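Local coordinates for flagellar assembly factor FliW (Geobacillus thermodenitrificans, PDB 5DMD), which probably binds CsrA and allosterically prevents it from repressing translation of targets such as flagellin, and probably takes part in flagellum assembly, at residues Gln34-Gln39 with Gln49-Pro54; Tyr93-Val98 with Ala111-Asn116; Phe102-Ala107 with Lys135-Pro140. The protein carries 1 engineered substitution. All coordinates share one frame; numbering follows the deposited sequence. Where two conformers were deposited one is given.

Contact 1: residues Gln34-Gln39 with Gln49-Pro54; sequences QFVLLQ and QSVNTP. Engineered in segment 34-39: Gln-39 (natural residue Pro).
Gln-49 packs with its stem and bonds with its amide at this end of a beta hairpin. It leaves the strand beside Val-36, the two side chains pointing the same way from a hydrogen-bonded antiparallel pair, so that Val-36 CG1 lies 3.9 Å from Gln-49 CB. Leu-38, on the strand of Val-36, crosses obliquely and lays CD1 3.8 Å from Gln-49 CB, so the aliphatic root of the glutamine is packed from two residues of strand 34-39. With CG anti to the backbone N (chi1 175°) and a bend at chi2 (69°), the chain then turns from its partner strand back to its own segment. There Gln-49 NE2 donates to Ser-50 O at 3.1 Å and to Pro-54 O at 3.0 Å, both acceptors lying in the amide plane, while OE1 accepts from Lys-7 N; together these bonds fix the rotation of the amide.

The face bearing Phe-35 and Ser-50 is built differently. The Phe-35 ring slants against the opposite backbone, with CD2 3.4 Å from Ser-50 N, and its CE2 meets Ser-50 CB; Phe-22 meets the ring edge-to-face. Reciprocal bonds between Val-36 and Gln-49 hold the strands, and Val-51 N reaches Gln-34 O at 3.1 Å, nearly straight at its hydrogen (177°), though from above the carbonyl plane.

Beyond the strand, Ser-50 OG accepts from Asn-52 N and Thr-53 N, an ST turn and ST motif, and also bonds Glu-32. Apolar packing thus covers the glutamine stem, while its amide secures the chain as it leaves the sheet.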
ATOM      1  N   GLN A  34       7.248   8.700  -7.264  1.00 15.47           N
ATOM      2  CA  GLN A  34       8.323   8.413  -6.323  1.00 17.20           C
ATOM      3  C   GLN A  34       7.756   8.383  -4.915  1.00 18.60           C
ATOM      4  O   GLN A  34       7.189   9.383  -4.450  1.00 15.80           O
ATOM      5  CB  GLN A  34       9.422   9.467  -6.416  1.00 14.47           C
ATOM      6  CG  GLN A  34      10.251   9.370  -7.676  1.00 22.64           C
ATOM      7  CD  GLN A  34      11.015  10.645  -7.952  1.00 40.38           C
ATOM      8  OE1 GLN A  34      12.238  10.632  -8.061  1.00 35.66           O
ATOM      9  NE2 GLN A  34      10.298  11.755  -8.058  1.00 42.59           N
ATOM     10  N   PHE A  35       7.919   7.246  -4.239  1.00 14.85           N
ATOM     11  CA  PHE A  35       7.449   7.072  -2.873  1.00 13.60           C
ATOM     12  C   PHE A  35       8.534   6.429  -2.025  1.00 17.42           C
ATOM     13  O   PHE A  35       9.416   5.719  -2.515  1.00 16.30           O
ATOM     14  CB  PHE A  35       6.215   6.158  -2.828  1.00 15.08           C
ATOM     15  CG  PHE A  35       4.970   6.798  -3.342  1.00 14.37           C
ATOM     16  CD1 PHE A  35       4.659   6.774  -4.696  1.00 16.58           C
ATOM     17  CD2 PHE A  35       4.089   7.416  -2.465  1.00 15.59           C
ATOM     18  CE1 PHE A  35       3.487   7.380  -5.163  1.00 17.19           C
ATOM     19  CE2 PHE A  35       2.932   8.026  -2.923  1.00 18.09           C
ATOM     20  CZ  PHE A  35       2.627   8.003  -4.273  1.00 17.07           C
ATOM     21  N   VAL A  36       8.453   6.676  -0.732  1.00 14.35           N
ATOM     22  CA  VAL A  36       9.262   5.956   0.241  0.58 14.06           C
ATOM     23  C   VAL A  36       8.309   5.299   1.227  1.00 15.96           C
ATOM     24  O   VAL A  36       7.202   5.793   1.467  1.00 18.84           O
ATOM     25  CB  VAL A  36      10.288   6.874   0.955  0.58 15.81           C
ATOM     26  CG1 VAL A  36       9.597   8.047   1.640  0.58 12.24           C
ATOM     27  CG2 VAL A  36      11.148   6.099   1.943  0.58 35.56           C
ATOM     28  N   LEU A  37       8.722   4.154   1.764  1.00 15.72           N
ATOM     29  CA  LEU A  37       7.937   3.410   2.740  1.00 17.82           C
ATOM     30  C   LEU A  37       8.528   3.665   4.117  1.00 18.82           C
ATOM     31  O   LEU A  37       9.694   3.345   4.359  1.00 23.33           O
ATOM     32  CB  LEU A  37       7.943   1.915   2.425  1.00 18.24           C
ATOM     33  CG  LEU A  37       6.988   1.383   1.350  1.00 22.19           C
ATOM     34  CD1 LEU A  37       7.184   2.061   0.000  1.00 32.26           C
ATOM     35  CD2 LEU A  37       7.159  -0.121   1.211  1.00 28.85           C
ATOM     36  N   LEU A  38       7.724   4.231   5.015  1.00 18.44           N
ATOM     37  CA  LEU A  38       8.194   4.659   6.326  1.00 17.64           C
ATOM     38  C   LEU A  38       7.409   3.940   7.408  1.00 21.50           C
ATOM     39  O   LEU A  38       6.196   4.132   7.531  1.00 23.04           O
ATOM     40  CB  LEU A  38       8.051   6.172   6.493  1.00 18.98           C
ATOM     41  CG  LEU A  38       8.645   7.059   5.409  1.00 18.14           C
ATOM     42  CD1 LEU A  38       8.213   8.505   5.609  1.00 21.60           C
ATOM     43  CD2 LEU A  38      10.180   6.948   5.465  1.00 20.59           C
ATOM     44  N   GLN A  39       8.107   3.143   8.210  1.00 25.86           N
ATOM     45  CA  GLN A  39       7.449   2.434   9.297  1.00 29.97           C
ATOM     46  C   GLN A  39       6.879   3.419  10.311  1.00 26.17           C
ATOM     47  O   GLN A  39       7.522   4.411  10.677  1.00 30.10           O
ATOM     48  CB  GLN A  39       8.434   1.479   9.971  1.00 42.24           C
ATOM     49  CG  GLN A  39       8.829   0.302   9.088  1.00 54.12           C
ATOM     50  CD  GLN A  39       9.507  -0.814   9.859  1.00 72.34           C
ATOM     51  OE1 GLN A  39      10.655  -0.682  10.286  1.00 68.92           O
ATOM     52  NE2 GLN A  39       8.796  -1.922  10.040  1.00 70.75           N
ATOM     53  N   GLN A  49       4.720   7.154   1.467  1.00 13.69           N
ATOM     54  CA  GLN A  49       4.922   8.602   1.531  1.00 14.74           C
ATOM     55  C   GLN A  49       5.462   9.126   0.207  1.00 13.34           C
ATOM     56  O   GLN A  49       6.536   8.709  -0.237  1.00 14.97           O
ATOM     57  CB  GLN A  49       5.916   8.936   2.646  1.00 13.89           C
ATOM     58  CG  GLN A  49       6.300  10.406   2.727  1.00 12.15           C
ATOM     59  CD  GLN A  49       5.149  11.282   3.179  1.00 14.43           C
ATOM     60  OE1 GLN A  49       4.600  11.101   4.267  1.00 15.07           O
ATOM     61  NE2 GLN A  49       4.754  12.218   2.320  1.00 16.01           N
ATOM     62  N   SER A  50       4.738  10.056  -0.410  1.00 14.69           N
ATOM     63  CA  SER A  50       5.249  10.714  -1.602  1.00 13.88           C
ATOM     64  C   SER A  50       6.499  11.524  -1.269  1.00 14.82           C
ATOM     65  O   SER A  50       6.550  12.238  -0.265  1.00 16.08           O
ATOM     66  CB  SER A  50       4.191  11.663  -2.167  1.00 14.78           C
ATOM     67  OG  SER A  50       4.775  12.488  -3.160  1.00 16.98           O
ATOM     68  N   VAL A  51       7.509  11.427  -2.140  1.00 14.37           N
ATOM     69  CA  VAL A  51       8.736  12.216  -2.025  1.00 15.39           C
ATOM     70  C   VAL A  51       8.552  13.650  -2.494  1.00 18.12           C
ATOM     71  O   VAL A  51       9.377  14.514  -2.173  1.00 20.34           O
ATOM     72  CB  VAL A  51       9.800  11.450  -2.835  1.00 21.53           C
ATOM     73  CG1 VAL A  51      11.094  12.240  -2.991  1.00 27.08           C
ATOM     74  CG2 VAL A  51      10.074  10.118  -2.201  1.00 18.90           C
ATOM     75  N   ASN A  52       7.468  13.939  -3.214  1.00 16.41           N
ATOM     76  CA  ASN A  52       7.241  15.271  -3.752  1.00 20.74           C
ATOM     77  C   ASN A  52       6.104  16.025  -3.084  1.00 21.59           C
ATOM     78  O   ASN A  52       6.104  17.259  -3.120  1.00 28.85           O
ATOM     79  CB  ASN A  52       6.953  15.182  -5.257  1.00 22.42           C
ATOM     80  CG  ASN A  52       8.123  14.637  -6.024  1.00 25.88           C
ATOM     81  OD1 ASN A  52       9.149  15.302  -6.148  1.00 27.05           O
ATOM     82  ND2 ASN A  52       7.989  13.415  -6.534  1.00 24.28           N
ATOM     83  N   THR A  53       5.145  15.328  -2.479  1.00 18.30           N
ATOM     84  CA  THR A  53       3.939  15.942  -1.928  1.00 16.96           C
ATOM     85  C   THR A  53       3.759  15.478  -0.485  1.00 16.32           C
ATOM     86  O   THR A  53       3.280  14.355  -0.249  1.00 17.52           O
ATOM     87  CB  THR A  53       2.721  15.550  -2.759  1.00 21.75           C
ATOM     88  OG1 THR A  53       2.951  15.890  -4.128  1.00 27.19           O
ATOM     89  CG2 THR A  53       1.486  16.296  -2.272  1.00 26.95           C
ATOM     90  N   PRO A  54       4.121  16.309   0.500  1.00 16.52           N
ATOM     91  CA  PRO A  54       4.087  15.844   1.899  1.00 17.90           C
ATOM     92  C   PRO A  54       2.748  15.284   2.354  1.00 23.47           C
ATOM     93  O   PRO A  54       2.719  14.298   3.099  1.00 21.65           O
ATOM     94  CB  PRO A  54       4.486  17.103   2.692  1.00 19.64           C
ATOM     95  CG  PRO A  54       5.345  17.879   1.744  1.00 21.81           C
ATOM     96  CD  PRO A  54       4.779  17.622   0.365  1.00 16.89           C
TER

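Contact 2: residues Tyr93-Val98 with Ala111-Asn116; sequences YVILTV and APIVIN
The Tyr-93 ring slants against strand 113-116, and its CE2 corner lies 4.0 Å from Ile-115 CD1, the two side chains crossing obliquely. Leu-60 of the adjoining strand 57-61 and Ile-46 of strand 45-50 also touch this tyrosine, placing it among the apolar side chains near the middle of the molecule. The setting is an antiparallel beta hairpin of strands 90-97 and 106-116, here twisted: the short axes run 144° apart.

Tyr-93 and Ile-113 form a hydrogen-bonded pair. Tyr-93 N donates a hydrogen bond to Ile-113 O at 2.9 Å in the carbonyl plane, whereas the return bond, Ile-113 N to Tyr-93 O at 2.8 Å, arrives from above that plane. Their side chains share one face, where Ile-95 joins them: CG1, anti to the carbonyl carbon (chi1 -61°), carries an extended arm that sets CD1 4.0 Å from Ile-113 CG1. Val-94 instead turns CG1 across to Pro-112 CB, 4.1 Å away.

Beside this pair one water bridges the strands, and direct pairing resumes where Ile-95 bonds Asn-108 through the backbone. The water accepts from Ile-95 N at 2.9 Å and donates to Ala-111 O at 2.7 Å.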
ATOM      1  N   TYR A  93       0.853  -4.908   0.050  1.00 14.02           N
ATOM      2  CA  TYR A  93       0.270  -4.056   1.078  1.00 13.86           C
ATOM      3  C   TYR A  93      -1.136  -3.708   0.641  1.00 15.69           C
ATOM      4  O   TYR A  93      -1.438  -3.693  -0.555  1.00 16.06           O
ATOM      5  CB  TYR A  93       1.044  -2.734   1.246  1.00 15.05           C
ATOM      6  CG  TYR A  93       2.505  -2.945   1.588  1.00 13.59           C
ATOM      7  CD1 TYR A  93       2.901  -3.199   2.891  1.00 18.31           C
ATOM      8  CD2 TYR A  93       3.479  -2.911   0.603  1.00 16.58           C
ATOM      9  CE1 TYR A  93       4.230  -3.415   3.204  1.00 21.55           C
ATOM     10  CE2 TYR A  93       4.814  -3.124   0.906  1.00 18.09           C
ATOM     11  CZ  TYR A  93       5.182  -3.369   2.202  1.00 20.58           C
ATOM     12  OH  TYR A  93       6.517  -3.574   2.494  1.00 28.40           O
ATOM     13  N   VAL A  94      -1.993  -3.412   1.617  1.00 14.55           N
ATOM     14  CA  VAL A  94      -3.287  -2.799   1.324  1.00 16.08           C
ATOM     15  C   VAL A  94      -3.417  -1.498   2.103  1.00 18.88           C
ATOM     16  O   VAL A  94      -2.856  -1.342   3.192  1.00 16.01           O
ATOM     17  CB  VAL A  94      -4.485  -3.735   1.587  1.00 14.61           C
ATOM     18  CG1 VAL A  94      -4.508  -4.879   0.564  1.00 14.46           C
ATOM     19  CG2 VAL A  94      -4.445  -4.271   3.018  1.00 15.81           C
ATOM     20  N   ILE A  95      -4.169  -0.570   1.545  1.00 14.44           N
ATOM     21  CA  ILE A  95      -4.326   0.755   2.135  1.00 14.34           C
ATOM     22  C   ILE A  95      -5.523   0.786   3.065  1.00 14.49           C
ATOM     23  O   ILE A  95      -6.611   0.317   2.721  1.00 15.91           O
ATOM     24  CB  ILE A  95      -4.430   1.827   1.040  1.00 14.13           C
ATOM     25  CG1 ILE A  95      -3.152   1.822   0.215  1.00 18.14           C
ATOM     26  CG2 ILE A  95      -4.672   3.225   1.639  1.00 16.29           C
ATOM     27  CD1 ILE A  95      -3.182   2.748  -0.966  1.00 18.07           C
ATOM     28  N   LEU A  96      -5.333   1.383   4.236  1.00 16.11           N
ATOM     29  CA  LEU A  96      -6.389   1.506   5.223  1.00 15.65           C
ATOM     30  C   LEU A  96      -7.154   2.810   5.072  1.00 18.01           C
ATOM     31  O   LEU A  96      -6.596   3.852   4.715  1.00 22.13           O
ATOM     32  CB  LEU A  96      -5.808   1.444   6.636  1.00 17.53           C
ATOM     33  CG  LEU A  96      -4.975   0.224   7.024  1.00 18.42           C
ATOM     34  CD1 LEU A  96      -4.658   0.274   8.522  1.00 22.78           C
ATOM     35  CD2 LEU A  96      -5.699  -1.071   6.660  1.00 16.05           C
ATOM     36  N   THR A  97      -8.443   2.747   5.378  1.00 17.12           N
ATOM     37  CA  THR A  97      -9.251   3.930   5.643  1.00 19.91           C
ATOM     38  C   THR A  97      -9.412   3.940   7.155  1.00 22.97           C
ATOM     39  O   THR A  97     -10.213   3.185   7.712  1.00 21.21           O
ATOM     40  CB  THR A  97     -10.584   3.839   4.914  1.00 23.48           C
ATOM     41  OG1 THR A  97     -10.329   3.747   3.507  1.00 25.00           O
ATOM     42  CG2 THR A  97     -11.413   5.091   5.169  1.00 27.26           C
ATOM     43  N   VAL A  98      -8.619   4.785   7.815  1.00 23.02           N
ATOM     44  CA  VAL A  98      -8.505   4.781   9.269  1.00 22.38           C
ATOM     45  C   VAL A  98      -9.723   5.450   9.884  1.00 24.18           C
ATOM     46  O   VAL A  98     -10.062   6.590   9.544  1.00 29.59           O
ATOM     47  CB  VAL A  98      -7.204   5.472   9.711  1.00 23.44           C
ATOM     48  CG1 VAL A  98      -7.061   5.404  11.225  1.00 26.56           C
ATOM     49  CG2 VAL A  98      -6.016   4.807   9.051  1.00 23.29           C
ATOM     50  N   ALA A 111      -7.632  -3.289  -4.252  1.00 14.05           N
ATOM     51  CA  ALA A 111      -6.597  -2.478  -4.897  1.00 13.60           C
ATOM     52  C   ALA A 111      -5.299  -2.500  -4.102  1.00 14.54           C
ATOM     53  O   ALA A 111      -4.858  -1.470  -3.580  1.00 12.83           O
ATOM     54  CB  ALA A 111      -7.085  -1.049  -5.128  1.00 13.74           C
ATOM     55  N   PRO A 112      -4.625  -3.646  -4.049  1.00 13.19           N
ATOM     56  CA  PRO A 112      -3.365  -3.726  -3.303  1.00 13.63           C
ATOM     57  C   PRO A 112      -2.227  -2.951  -3.954  1.00 12.60           C
ATOM     58  O   PRO A 112      -2.187  -2.735  -5.175  1.00 14.44           O
ATOM     59  CB  PRO A 112      -3.058  -5.233  -3.293  1.00 14.00           C
ATOM     60  CG  PRO A 112      -3.669  -5.726  -4.551  1.00 14.15           C
ATOM     61  CD  PRO A 112      -4.948  -4.924  -4.714  1.00 14.61           C
ATOM     62  N   ILE A 113      -1.292  -2.534  -3.101  1.00 13.10           N
ATOM     63  CA  ILE A 113       0.011  -2.014  -3.520  1.00 12.45           C
ATOM     64  C   ILE A 113       0.961  -3.197  -3.674  1.00 12.53           C
ATOM     65  O   ILE A 113       1.149  -3.978  -2.733  1.00 15.03           O
ATOM     66  CB  ILE A 113       0.556  -1.019  -2.481  1.00 12.06           C
ATOM     67  CG1 ILE A 113      -0.372   0.198  -2.319  1.00 13.15           C
ATOM     68  CG2 ILE A 113       1.985  -0.588  -2.839  1.00 15.39           C
ATOM     69  CD1 ILE A 113      -0.366   1.131  -3.519  1.00 15.33           C
ATOM     70  N   VAL A 114       1.591  -3.311  -4.839  1.00 11.95           N
ATOM     71  CA  VAL A 114       2.450  -4.438  -5.180  1.00 12.44           C
ATOM     72  C   VAL A 114       3.822  -3.878  -5.499  1.00 13.26           C
ATOM     73  O   VAL A 114       3.950  -3.023  -6.381  1.00 13.59           O
ATOM     74  CB  VAL A 114       1.900  -5.204  -6.393  1.00 15.63           C
ATOM     75  CG1 VAL A 114       2.809  -6.373  -6.738  1.00 15.45           C
ATOM     76  CG2 VAL A 114       0.462  -5.653  -6.129  1.00 18.35           C
ATOM     77  N   ILE A 115       4.854  -4.364  -4.804  1.00 13.43           N
ATOM     78  CA  ILE A 115       6.204  -3.842  -4.965  1.00 14.35           C
ATOM     79  C   ILE A 115       7.166  -4.982  -5.261  1.00 13.55           C
ATOM     80  O   ILE A 115       7.198  -5.978  -4.528  1.00 17.35           O
ATOM     81  CB  ILE A 115       6.647  -3.062  -3.713  1.00 12.90           C
ATOM     82  CG1 ILE A 115       5.774  -1.813  -3.556  1.00 15.66           C
ATOM     83  CG2 ILE A 115       8.135  -2.705  -3.790  1.00 15.53           C
ATOM     84  CD1 ILE A 115       6.010  -1.042  -2.272  1.00 17.72           C
ATOM     85  N   ASN A 116       7.952  -4.838  -6.329  1.00 12.39           N
ATOM     86  CA  ASN A 116       9.144  -5.656  -6.508  1.00 13.85           C
ATOM     87  C   ASN A 116      10.231  -5.003  -5.669  1.00 15.26           C
ATOM     88  O   ASN A 116      10.754  -3.943  -6.031  1.00 17.61           O
ATOM     89  CB  ASN A 116       9.555  -5.751  -7.977  1.00 14.65           C
ATOM     90  CG  ASN A 116      10.765  -6.664  -8.186  1.00 16.32           C
ATOM     91  OD1 ASN A 116      11.650  -6.749  -7.333  1.00 16.66           O
ATOM     92  ND2 ASN A 116      10.812  -7.337  -9.329  1.00 17.46           N
TER
HETATM   93  O   HOH W   1      -5.531  -1.019  -0.989  1.00 15.73           O

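Contact 3: residues Phe102-Ala107 with Lys135-Pro140; sequences FDDTTA and KHRLFP
Two consecutive aspartates and two carbonyls from its own segment surround a single arginine, Arg-137. This salt-bridge network flanks a short antiparallel beta ladder, in which strand 136-137 borders the start of strand 106-116 and a 3-10 turn at 102-104 precedes it.

Arg-137 runs side by side with Asp-104, and a bend at chi3 (58°) brings the guanidinium across to the turn. Arg-137 NH1 donates to Asp-104 OD1 at 3.0 Å along an almost straight line (174°). OD1 lies in the guanidinium plane, yet the N-H approaches Asp-104 OD1 from above the carboxylate plane, the two groups being turned 64° apart. Asp-103 OD2 makes a looser salt bridge to Arg-137 NH2, at 3.5 Å, and pairs also with Lys-142. Within its own segment, Arg-137 NE donates to Phe-139 O at 2.9 Å and NH2 to Pro-140 O, so the arginine ties the residues that follow it to the turn. Such sharing of charge would probably favour ionised aspartates.

Beside the charged groups the packing is apolar. The Phe-102 and Phe-139 side chains cross at about a right angle, CE1 of Phe-102 lying 3.7 Å from CE2 of Phe-139 at that ring's edge. Leu-138 swings CD1 to 3.9 Å from Ala-107 CB, while Leu-96 of the adjoining strand touches both residues. Paired backbone bonds join Ala-107 and His-136, and Leu-138 N reaches Thr-105 O. Over one face of the guanidinium lies a water that donates to Asp-103 O at 2.7 Å and to Thr-105 O, and accepts from Phe-139 N at 3.0 Å.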
ATOM      1  N   PHE A 102     -10.377   3.365  16.228  1.00 24.70           N
ATOM      2  CA  PHE A 102      -9.581   2.630  15.252  1.00 22.13           C
ATOM      3  C   PHE A 102     -10.214   1.294  14.882  1.00 21.63           C
ATOM      4  O   PHE A 102      -9.982   0.788  13.778  1.00 21.54           O
ATOM      5  CB  PHE A 102      -8.169   2.386  15.778  1.00 26.37           C
ATOM      6  CG  PHE A 102      -7.292   1.667  14.801  1.00 28.94           C
ATOM      7  CD1 PHE A 102      -6.891   0.362  15.038  1.00 27.67           C
ATOM      8  CD2 PHE A 102      -6.888   2.290  13.638  1.00 30.87           C
ATOM      9  CE1 PHE A 102      -6.097  -0.299  14.131  1.00 36.76           C
ATOM     10  CE2 PHE A 102      -6.092   1.634  12.727  1.00 30.24           C
ATOM     11  CZ  PHE A 102      -5.699   0.340  12.971  1.00 30.49           C
ATOM     12  N   ASP A 103     -11.016   0.712  15.778  1.00 23.22           N
ATOM     13  CA  ASP A 103     -11.567  -0.615  15.552  1.00 25.94           C
ATOM     14  C   ASP A 103     -12.589  -0.645  14.425  1.00 24.64           C
ATOM     15  O   ASP A 103     -13.046  -1.731  14.061  1.00 22.23           O
ATOM     16  CB  ASP A 103     -12.226  -1.122  16.839  1.00 33.45           C
ATOM     17  CG  ASP A 103     -12.460  -2.611  16.823  1.00 42.98           C
ATOM     18  OD1 ASP A 103     -11.457  -3.352  16.832  1.00 43.94           O
ATOM     19  OD2 ASP A 103     -13.640  -3.039  16.809  1.00 32.94           O
ATOM     20  N   ASP A 104     -12.974   0.504  13.872  1.00 22.45           N
ATOM     21  CA  ASP A 104     -13.854   0.563  12.714  1.00 26.30           C
ATOM     22  C   ASP A 104     -13.080   0.722  11.411  1.00 18.38           C
ATOM     23  O   ASP A 104     -13.685   0.936  10.357  1.00 23.25           O
ATOM     24  CB  ASP A 104     -14.866   1.700  12.873  1.00 24.27           C
ATOM     25  CG  ASP A 104     -15.910   1.408  13.933  1.00 34.81           C
ATOM     26  OD1 ASP A 104     -16.036   0.232  14.347  1.00 27.37           O
ATOM     27  OD2 ASP A 104     -16.592   2.363  14.364  1.00 32.56           O
ATOM     28  N   THR A 105     -11.753   0.632  11.469  1.00 19.22           N
ATOM     29  CA  THR A 105     -10.927   0.832  10.284  1.00 15.62           C
ATOM     30  C   THR A 105     -11.161  -0.294   9.279  1.00 19.08           C
ATOM     31  O   THR A 105     -11.382  -1.453   9.650  1.00 17.38           O
ATOM     32  CB  THR A 105      -9.460   0.876  10.704  1.00 17.01           C
ATOM     33  OG1 THR A 105      -9.242   2.063  11.483  1.00 19.38           O
ATOM     34  CG2 THR A 105      -8.508   0.861   9.507  1.00 15.64           C
ATOM     35  N   THR A 106     -11.123   0.060   7.997  1.00 18.16           N
ATOM     36  CA  THR A 106     -11.274  -0.898   6.913  1.00 18.85           C
ATOM     37  C   THR A 106     -10.053  -0.870   6.007  1.00 16.15           C
ATOM     38  O   THR A 106      -9.255   0.067   6.033  1.00 15.49           O
ATOM     39  CB  THR A 106     -12.524  -0.605   6.072  1.00 18.59           C
ATOM     40  OG1 THR A 106     -12.434   0.710   5.508  1.00 20.22           O
ATOM     41  CG2 THR A 106     -13.776  -0.705   6.929  1.00 18.63           C
ATOM     42  N   ALA A 107      -9.934  -1.913   5.192  1.00 14.39           N
ATOM     43  CA  ALA A 107      -8.906  -2.012   4.167  1.00 16.71           C
ATOM     44  C   ALA A 107      -9.545  -2.207   2.795  1.00 13.72           C
ATOM     45  O   ALA A 107     -10.591  -2.847   2.666  1.00 16.29           O
ATOM     46  CB  ALA A 107      -7.985  -3.202   4.444  1.00 15.49           C
ATOM     47  N   LYS A 135     -13.912  -1.965   1.029  1.00 20.58           N
ATOM     48  CA  LYS A 135     -13.961  -1.802   2.476  1.00 19.41           C
ATOM     49  C   LYS A 135     -14.169  -3.172   3.100  1.00 20.50           C
ATOM     50  O   LYS A 135     -15.228  -3.784   2.926  1.00 25.99           O
ATOM     51  CB  LYS A 135     -15.077  -0.836   2.883  1.00 26.33           C
ATOM     52  CG  LYS A 135     -14.648   0.626   2.850  1.00 37.99           C
ATOM     53  CD  LYS A 135     -15.681   1.505   2.171  1.00 49.76           C
ATOM     54  CE  LYS A 135     -16.801   1.885   3.119  1.00 60.29           C
ATOM     55  NZ  LYS A 135     -17.583   3.050   2.614  1.00 73.37           N
ATOM     56  N   HIS A 136     -13.142  -3.665   3.786  1.00 16.54           N
ATOM     57  CA  HIS A 136     -13.239  -4.854   4.625  1.00 16.15           C
ATOM     58  C   HIS A 136     -12.774  -4.448   6.018  1.00 14.42           C
ATOM     59  O   HIS A 136     -11.644  -3.973   6.175  1.00 14.98           O
ATOM     60  CB  HIS A 136     -12.324  -5.966   4.108  1.00 15.54           C
ATOM     61  CG  HIS A 136     -12.758  -6.582   2.811  1.00 15.74           C
ATOM     62  ND1 HIS A 136     -13.269  -7.858   2.725  1.00 14.68           N
ATOM     63  CD2 HIS A 136     -12.704  -6.115   1.541  1.00 16.43           C
ATOM     64  CE1 HIS A 136     -13.538  -8.143   1.463  1.00 18.43           C
ATOM     65  NE2 HIS A 136     -13.202  -7.102   0.723  1.00 20.95           N
ATOM     66  N   ARG A 137     -13.633  -4.642   7.025  1.00 15.80           N
ATOM     67  CA  ARG A 137     -13.237  -4.378   8.405  1.00 18.38           C
ATOM     68  C   ARG A 137     -12.030  -5.216   8.816  1.00 14.86           C
ATOM     69  O   ARG A 137     -11.968  -6.423   8.568  1.00 14.76           O
ATOM     70  CB  ARG A 137     -14.383  -4.673   9.379  1.00 15.89           C
ATOM     71  CG  ARG A 137     -15.485  -3.628   9.436  1.00 17.49           C
ATOM     72  CD  ARG A 137     -16.594  -4.030  10.432  1.00 19.22           C
ATOM     73  NE  ARG A 137     -16.079  -4.228  11.782  1.00 20.97           N
ATOM     74  CZ  ARG A 137     -15.970  -3.267  12.690  1.00 19.23           C
ATOM     75  NH1 ARG A 137     -16.298  -2.013  12.412  1.00 23.63           N
ATOM     76  NH2 ARG A 137     -15.498  -3.563  13.899  1.00 21.14           N
ATOM     77  N   LEU A 138     -11.090  -4.565   9.506  1.00 15.82           N
ATOM     78  CA  LEU A 138      -9.958  -5.276  10.093  1.00 15.22           C
ATOM     79  C   LEU A 138     -10.366  -6.076  11.320  1.00 15.09           C
ATOM     80  O   LEU A 138      -9.669  -7.022  11.693  1.00 19.60           O
ATOM     81  CB  LEU A 138      -8.865  -4.287  10.504  1.00 14.69           C
ATOM     82  CG  LEU A 138      -7.847  -3.873   9.443  1.00 17.01           C
ATOM     83  CD1 LEU A 138      -8.502  -3.143   8.273  1.00 20.39           C
ATOM     84  CD2 LEU A 138      -6.787  -2.993  10.096  1.00 18.81           C
ATOM     85  N   PHE A 139     -11.446  -5.683  11.989  1.00 14.51           N
ATOM     86  CA  PHE A 139     -11.836  -6.284  13.252  1.00 18.66           C
ATOM     87  C   PHE A 139     -13.279  -6.758  13.187  1.00 19.69           C
ATOM     88  O   PHE A 139     -14.098  -6.188  12.457  1.00 16.98           O
ATOM     89  CB  PHE A 139     -11.705  -5.265  14.398  1.00 19.01           C
ATOM     90  CG  PHE A 139     -10.320  -4.697  14.536  1.00 20.13           C
ATOM     91  CD1 PHE A 139      -9.365  -5.341  15.309  1.00 38.77           C
ATOM     92  CD2 PHE A 139      -9.978  -3.519  13.905  1.00 20.39           C
ATOM     93  CE1 PHE A 139      -8.087  -4.823  15.429  1.00 38.37           C
ATOM     94  CE2 PHE A 139      -8.702  -2.994  14.021  1.00 29.42           C
ATOM     95  CZ  PHE A 139      -7.756  -3.647  14.787  1.00 32.03           C
ATOM     96  N   PRO A 140     -13.621  -7.800  13.939  1.00 19.09           N
ATOM     97  CA  PRO A 140     -15.020  -8.234  13.974  1.00 18.01           C
ATOM     98  C   PRO A 140     -15.915  -7.140  14.539  1.00 18.19           C
ATOM     99  O   PRO A 140     -15.470  -6.211  15.211  1.00 17.74           O
ATOM    100  CB  PRO A 140     -14.995  -9.467  14.884  1.00 23.17           C
ATOM    101  CG  PRO A 140     -13.757  -9.320  15.697  1.00 31.82           C
ATOM    102  CD  PRO A 140     -12.765  -8.592  14.840  1.00 21.62           C
TER
HETATM  103  O   HOH W   2     -12.702  -2.944  11.669  1.00 14.61           O
HETATM  104  O   HOH W   3     -16.641  -0.307  10.265  1.00 35.10           O

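Followed from the N terminus, the chain first closes a short hairpin at contact 1, complete before either of the others opens. Strand 57-61 then bridges strands 45-50 and 90-97, carrying the same sheet on to contact 2, a second hairpin. Contact 3 begins within that second loop, at 102-107, but finds its partner only at 135-140, so contacts 2 and 3 cross and share strand 106-116. They also meet directly, with a probable hydrogen bond from Thr-97 N to Thr-106 O. Contacts 1 and 2 touch more lightly, where Leu-37 CD2 packs on Tyr-93 OH. Together the three join the early hairpin, the central strands and the C-terminal segment into one antiparallel sheet.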